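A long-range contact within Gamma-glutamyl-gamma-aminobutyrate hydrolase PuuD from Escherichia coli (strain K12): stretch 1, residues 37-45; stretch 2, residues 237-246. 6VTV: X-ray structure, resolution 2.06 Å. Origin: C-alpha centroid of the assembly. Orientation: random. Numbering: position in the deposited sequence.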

# COMPACT_ATOMS: atom_id res chain seq x y z
N ASN B 37 7.52 -4.94 -8.09
CA ASN B 37 7.86 -5.35 -9.45
C ASN B 37 8.18 -6.84 -9.51
O ASN B 37 7.85 -7.51 -10.50
CB ASN B 37 9.05 -4.53 -9.96
CG ASN B 37 8.77 -3.04 -9.95
OD1 ASN B 37 7.64 -2.60 -10.12
ND2 ASN B 37 9.82 -2.25 -9.76
N ALA B 38 8.82 -7.37 -8.47
CA ALA B 38 9.20 -8.79 -8.48
C ALA B 38 7.97 -9.69 -8.41
O ALA B 38 7.92 -10.73 -9.08
CB ALA B 38 10.15 -9.08 -7.32
N ILE B 39 6.98 -9.31 -7.60
CA ILE B 39 5.75 -10.10 -7.51
C ILE B 39 5.00 -10.05 -8.84
O ILE B 39 4.51 -11.07 -9.34
CB ILE B 39 4.87 -9.60 -6.35
CG1 ILE B 39 5.46 -10.04 -5.01
CG2 ILE B 39 3.45 -10.11 -6.50
CD1 ILE B 39 5.30 -11.52 -4.73
N ILE B 40 4.92 -8.86 -9.44
CA ILE B 40 4.23 -8.70 -10.72
C ILE B 40 4.86 -9.59 -11.78
O ILE B 40 4.17 -10.33 -12.49
CB ILE B 40 4.25 -7.22 -11.15
CG1 ILE B 40 3.43 -6.35 -10.19
CG2 ILE B 40 3.75 -7.08 -12.58
CD1 ILE B 40 1.94 -6.53 -10.34
N HIS B 41 6.19 -9.54 -11.89
CA HIS B 41 6.88 -10.31 -12.92
C HIS B 41 6.67 -11.81 -12.75
O HIS B 41 6.68 -12.55 -13.74
CB HIS B 41 8.38 -9.97 -12.91
CG HIS B 41 9.14 -10.55 -14.06
ND1 HIS B 41 9.78 -11.77 -13.99
CD2 HIS B 41 9.37 -10.07 -15.31
CE1 HIS B 41 10.37 -12.02 -15.15
NE2 HIS B 41 10.13 -11.00 -15.96
N ALA B 42 6.48 -12.27 -11.52
CA ALA B 42 6.27 -13.68 -11.24
C ALA B 42 4.82 -14.12 -11.38
O ALA B 42 4.54 -15.31 -11.26
CB ALA B 42 6.78 -14.02 -9.84
N GLY B 43 3.90 -13.19 -11.62
CA GLY B 43 2.51 -13.53 -11.83
C GLY B 43 1.58 -13.29 -10.67
O GLY B 43 0.46 -13.81 -10.68
N GLY B 44 2.00 -12.52 -9.67
CA GLY B 44 1.15 -12.25 -8.53
C GLY B 44 0.38 -10.95 -8.64
O GLY B 44 0.74 -10.05 -9.41
N LEU B 45 -0.70 -10.86 -7.87
CA LEU B 45 -1.50 -9.65 -7.76
C LEU B 45 -1.29 -9.06 -6.37
O LEU B 45 -1.92 -9.52 -5.40
CB LEU B 45 -2.99 -9.95 -8.00
CG LEU B 45 -3.92 -8.78 -8.32
CD1 LEU B 45 -5.13 -9.27 -9.10
CD2 LEU B 45 -4.38 -8.05 -7.06
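Stretch 2, residues 237-246: SRILFEGFIT

Stretch 2 is helical throughout, part of a longer helix, and it crosses the last turns of the stretch 1 helix, the N-to-C directions diverging by 68° (signed crossing angle -68°) and the axes approaching to 9.1 Å. No hydrogen bond joins the two; the contact is mostly apolar packing, with some side chains resting on backbone atoms. S237 is out of reach; R238 makes the first contact: its aliphatic CD lies 3.9 Å from CE1 of H41, at the exposed margin, while its NH1 is hydrogen-bonded elsewhere in the structure. I239 and L240 are also out of reach. F241 points toward stretch 1 and offers a flat, apolar ring. CB of A38 sits over one face, 3.6 Å from the F241 ring centroid in a CH-pi contact, whereas CD1 of I39 meets the ring edge, 4.2 Å from F241 CD1. At A42 the small methyl lets the backbones draw close: its CA is 5.4 Å from CA of E242, and its CB is 3.7 Å from CB of F241. E242 itself is turned sideways, its charged end left exposed. F244 presents a ring edge, CE2 lying 3.8 Å from CD1 of I39. I245 fills the end of the contact, CG1 3.7 Å from CB of A42 and CD1 3.8 Å from CA of G44. A CB on G44 would clash with that CD1, so glycine leaves it room. T246 makes no contact.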

# COMPACT_ATOMS: atom_id res chain seq x y z
N SER B 237 16.86 -15.30 -8.39
CA SER B 237 15.75 -14.53 -7.85
C SER B 237 14.45 -14.86 -8.57
O SER B 237 13.38 -14.91 -7.95
CB SER B 237 16.05 -13.03 -7.96
OG SER B 237 17.29 -12.71 -7.34
N ARG B 238 14.53 -15.10 -9.88
CA ARG B 238 13.34 -15.44 -10.65
C ARG B 238 12.74 -16.76 -10.18
O ARG B 238 11.51 -16.89 -10.08
CB ARG B 238 13.69 -15.50 -12.14
CG ARG B 238 12.72 -14.76 -13.04
CD ARG B 238 13.40 -14.30 -14.33
NE ARG B 238 14.23 -15.35 -14.92
CZ ARG B 238 15.54 -15.23 -15.14
NH1 ARG B 238 16.17 -14.11 -14.82
NH2 ARG B 238 16.21 -16.24 -15.69
N ILE B 239 13.58 -17.75 -9.88
CA ILE B 239 13.07 -19.05 -9.46
C ILE B 239 12.40 -18.96 -8.09
O ILE B 239 11.38 -19.61 -7.84
CB ILE B 239 14.21 -20.09 -9.48
CG1 ILE B 239 14.71 -20.30 -10.91
CG2 ILE B 239 13.75 -21.41 -8.88
CD1 ILE B 239 15.93 -21.18 -11.02
N LEU B 240 12.96 -18.14 -7.19
CA LEU B 240 12.38 -18.02 -5.85
C LEU B 240 10.98 -17.42 -5.91
O LEU B 240 10.05 -17.93 -5.29
CB LEU B 240 13.29 -17.16 -4.97
CG LEU B 240 14.64 -17.76 -4.60
CD1 LEU B 240 15.46 -16.76 -3.80
CD2 LEU B 240 14.45 -19.05 -3.81
N PHE B 241 10.82 -16.33 -6.66
CA PHE B 241 9.50 -15.73 -6.80
C PHE B 241 8.57 -16.63 -7.61
O PHE B 241 7.37 -16.69 -7.33
CB PHE B 241 9.62 -14.35 -7.45
CG PHE B 241 10.08 -13.27 -6.50
CD1 PHE B 241 9.20 -12.70 -5.59
CD2 PHE B 241 11.40 -12.85 -6.51
CE1 PHE B 241 9.64 -11.72 -4.71
CE2 PHE B 241 11.84 -11.87 -5.64
CZ PHE B 241 10.96 -11.30 -4.74
N GLU B 242 9.11 -17.34 -8.60
CA GLU B 242 8.28 -18.28 -9.34
C GLU B 242 7.77 -19.40 -8.44
O GLU B 242 6.60 -19.79 -8.52
CB GLU B 242 9.07 -18.85 -10.53
CG GLU B 242 8.97 -18.02 -11.81
CD GLU B 242 10.05 -18.41 -12.80
OE1 GLU B 242 10.24 -17.73 -13.84
OE2 GLU B 242 10.73 -19.42 -12.53
N GLY B 243 8.63 -19.88 -7.54
CA GLY B 243 8.21 -20.93 -6.62
C GLY B 243 7.18 -20.45 -5.61
O GLY B 243 6.28 -21.21 -5.22
N PHE B 244 7.31 -19.20 -5.16
CA PHE B 244 6.31 -18.63 -4.25
C PHE B 244 4.94 -18.56 -4.91
O PHE B 244 3.93 -18.99 -4.33
CB PHE B 244 6.77 -17.25 -3.80
CG PHE B 244 5.76 -16.51 -2.97
CD1 PHE B 244 5.11 -17.14 -1.93
CD2 PHE B 244 5.46 -15.18 -3.24
CE1 PHE B 244 4.18 -16.46 -1.17
CE2 PHE B 244 4.53 -14.50 -2.48
CZ PHE B 244 3.89 -15.14 -1.44
N ILE B 245 4.88 -18.02 -6.13
CA ILE B 245 3.60 -17.88 -6.82
C ILE B 245 3.01 -19.25 -7.14
O ILE B 245 1.79 -19.45 -7.03
CB ILE B 245 3.78 -17.02 -8.09
CG1 ILE B 245 4.18 -15.59 -7.72
CG2 ILE B 245 2.50 -17.00 -8.90
CD1 ILE B 245 3.21 -14.92 -6.77
N THR B 246 3.86 -20.21 -7.52
CA THR B 246 3.38 -21.57 -7.75
C THR B 246 2.77 -22.16 -6.48
O THR B 246 1.77 -22.88 -6.55
CB THR B 246 4.54 -22.45 -8.24
OG1 THR B 246 5.04 -21.93 -9.48
CG2 THR B 246 4.07 -23.89 -8.45